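Local structure of periplasmic binding protein/LacI transcriptional regulator (Burkholderia graminis C4D1M, 5HQJ) at residues S71-I76 with I90-P95. The protein probably serves as the solute-binding protein of an ABC transporter, holding a sugar such as D-arabinose between its two lobes. Sequence-based numbering, arbitrary orientation.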
loop_
_atom_site.group_PDB
_atom_site.type_symbol
_atom_site.label_atom_id
_atom_site.label_comp_id
_atom_site.label_asym_id
_atom_site.label_seq_id
_atom_site.Cartn_x
_atom_site.Cartn_y
_atom_site.Cartn_z
ATOM N N SER A 71 -0.793 -13.696 -13.091
ATOM C CA SER A 71 -1.347 -15.018 -13.337
ATOM C C SER A 71 -1.684 -15.706 -12.019
ATOM O O SER A 71 -2.635 -16.482 -11.936
ATOM C CB SER A 71 -0.361 -15.881 -14.131
ATOM O OG SER A 71 0.672 -15.078 -14.678
ATOM N N THR A 72 -0.891 -15.433 -10.988
ATOM C CA THR A 72 -1.071 -16.094 -9.707
ATOM C C THR A 72 -2.418 -15.725 -9.068
ATOM O O THR A 72 -3.065 -16.565 -8.438
ATOM C CB THR A 72 0.035 -15.726 -8.718
ATOM O OG1 THR A 72 1.326 -15.835 -9.344
ATOM C CG2 THR A 72 -0.054 -16.650 -7.501
ATOM N N GLN A 73 -2.836 -14.474 -9.239
ATOM C CA GLN A 73 -4.107 -14.027 -8.660
ATOM C C GLN A 73 -5.299 -14.431 -9.527
ATOM O O GLN A 73 -6.397 -14.596 -9.019
ATOM C CB GLN A 73 -4.106 -12.505 -8.432
ATOM C CG GLN A 73 -3.464 -12.045 -7.096
ATOM C CD GLN A 73 -3.544 -10.532 -6.895
ATOM O OE1 GLN A 73 -3.630 -9.779 -7.851
ATOM N NE2 GLN A 73 -3.530 -10.092 -5.641
ATOM N N VAL A 74 -5.094 -14.628 -10.829
ATOM C CA VAL A 74 -6.181 -15.148 -11.660
ATOM C C VAL A 74 -6.535 -16.574 -11.215
ATOM O O VAL A 74 -7.707 -16.906 -11.049
ATOM C CB VAL A 74 -5.822 -15.123 -13.178
ATOM C CG1 VAL A 74 -6.967 -15.675 -14.024
ATOM C CG2 VAL A 74 -5.508 -13.707 -13.615
ATOM N N GLN A 75 -5.523 -17.412 -11.000
ATOM C CA GLN A 75 -5.770 -18.786 -10.578
ATOM C C GLN A 75 -6.594 -18.818 -9.298
ATOM O O GLN A 75 -7.528 -19.619 -9.180
ATOM C CB GLN A 75 -4.451 -19.546 -10.379
ATOM C CG GLN A 75 -3.850 -20.059 -11.673
ATOM C CD GLN A 75 -4.788 -20.999 -12.413
ATOM O OE1 GLN A 75 -5.290 -21.968 -11.839
ATOM N NE2 GLN A 75 -5.056 -20.697 -13.686
ATOM N N ILE A 76 -6.282 -17.926 -8.360
ATOM C CA ILE A 76 -7.003 -17.893 -7.084
ATOM C C ILE A 76 -8.481 -17.567 -7.271
ATOM O O ILE A 76 -9.345 -18.172 -6.636
ATOM C CB ILE A 76 -6.392 -16.877 -6.111
ATOM C CG1 ILE A 76 -5.020 -17.364 -5.647
ATOM C CG2 ILE A 76 -7.310 -16.696 -4.897
ATOM C CD1 ILE A 76 -4.244 -16.354 -4.813
ATOM N N ILE A 90 -9.951 -8.057 -3.095
ATOM C CA ILE A 90 -8.591 -8.234 -3.552
ATOM C C ILE A 90 -7.829 -6.911 -3.623
ATOM O O ILE A 90 -8.350 -5.877 -4.042
ATOM C CB ILE A 90 -8.577 -8.949 -4.935
ATOM C CG1 ILE A 90 -7.133 -9.151 -5.411
ATOM C CG2 ILE A 90 -9.431 -8.188 -5.970
ATOM C CD1 ILE A 90 -6.985 -9.916 -6.726
ATOM N N SER A 91 -6.586 -6.958 -3.164
ATOM C CA SER A 91 -5.579 -5.953 -3.493
ATOM C C SER A 91 -4.755 -6.425 -4.710
ATOM O O SER A 91 -4.095 -7.475 -4.653
ATOM C CB SER A 91 -4.665 -5.721 -2.291
ATOM O OG SER A 91 -3.678 -4.773 -2.604
ATOM N N VAL A 92 -4.781 -5.649 -5.795
ATOM C CA VAL A 92 -4.260 -6.085 -7.104
ATOM C C VAL A 92 -2.820 -5.659 -7.382
ATOM O O VAL A 92 -2.464 -4.493 -7.278
ATOM C CB VAL A 92 -5.149 -5.532 -8.225
ATOM C CG1 VAL A 92 -4.706 -6.041 -9.563
ATOM C CG2 VAL A 92 -6.586 -5.927 -7.968
ATOM N N ASN A 93 -1.989 -6.625 -7.764
ATOM C CA ASN A 93 -0.603 -6.311 -8.070
ATOM C C ASN A 93 -0.452 -5.563 -9.391
ATOM O O ASN A 93 0.300 -4.594 -9.479
ATOM C CB ASN A 93 0.239 -7.583 -8.089
ATOM C CG ASN A 93 0.813 -7.928 -6.710
ATOM O OD1 ASN A 93 1.520 -7.123 -6.082
ATOM N ND2 ASN A 93 0.530 -9.111 -6.262
ATOM N N GLU A 94 -1.201 -6.006 -10.388
ATOM C CA GLU A 94 -1.187 -5.386 -11.714
ATOM C C GLU A 94 -2.615 -5.434 -12.316
ATOM O O GLU A 94 -3.182 -6.511 -12.493
ATOM C CB GLU A 94 -0.153 -6.092 -12.600
ATOM C CG GLU A 94 0.266 -5.307 -13.856
ATOM C CD GLU A 94 -0.842 -5.262 -14.871
ATOM O OE1 GLU A 94 -1.082 -4.174 -15.435
ATOM O OE2 GLU A 94 -1.478 -6.321 -15.076
ATOM N N PRO A 95 -3.201 -4.254 -12.610
ATOM C CA PRO A 95 -4.651 -4.132 -12.820
ATOM C C PRO A 95 -5.176 -4.824 -14.069
ATOM O O PRO A 95 -6.270 -5.391 -14.029
ATOM C CB PRO A 95 -4.869 -2.610 -12.927
ATOM C CG PRO A 95 -3.583 -2.067 -13.320
ATOM C CD PRO A 95 -2.531 -2.949 -12.718
#
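Gln73 reaches from its helix to the backbone of Ser91, and its side chain makes every contact between 71-76 and 90-95. Its CB sets out toward the loop, and with CG opposite the carbonyl carbon (chi1 -85°) and the chain then extended, the amide is carried straight across. CG brushes the end of Ile90, 4.1 Å from its CD1. Next, Gln73 CD lies 3.5 Å from Ile90 CD1; this delta-methyl sits over the amide face, almost equally far from CD, OE1 and NE2, leaving the amide edge to polar partners. Helix 71-82 and strand 87-90 belong to the lobe built on a parallel sheet, the Rossmann-like architecture of periplasmic binding proteins; the loop following Ile90, the strand's last residue, leaves its C-terminal end, where the sugar binds. NE2 of Gln73 donates to Ser91 O at 2.9 Å, fairly straight (161°) and nearly in the amide plane; a weak hydrogen bond also joins NE2 to Pro35 O. Glutamine thus satisfies a buried carbonyl without bringing in charge. Gln73 OE1 lies 3.6 Å from Asn93 N, close but not hydrogen-bonded, while Asn93 ND2 hydrogen-bonds to Lys36 O. Ser91, small and polar, directs its hydroxyl to the sugar-pocket residue Asp116.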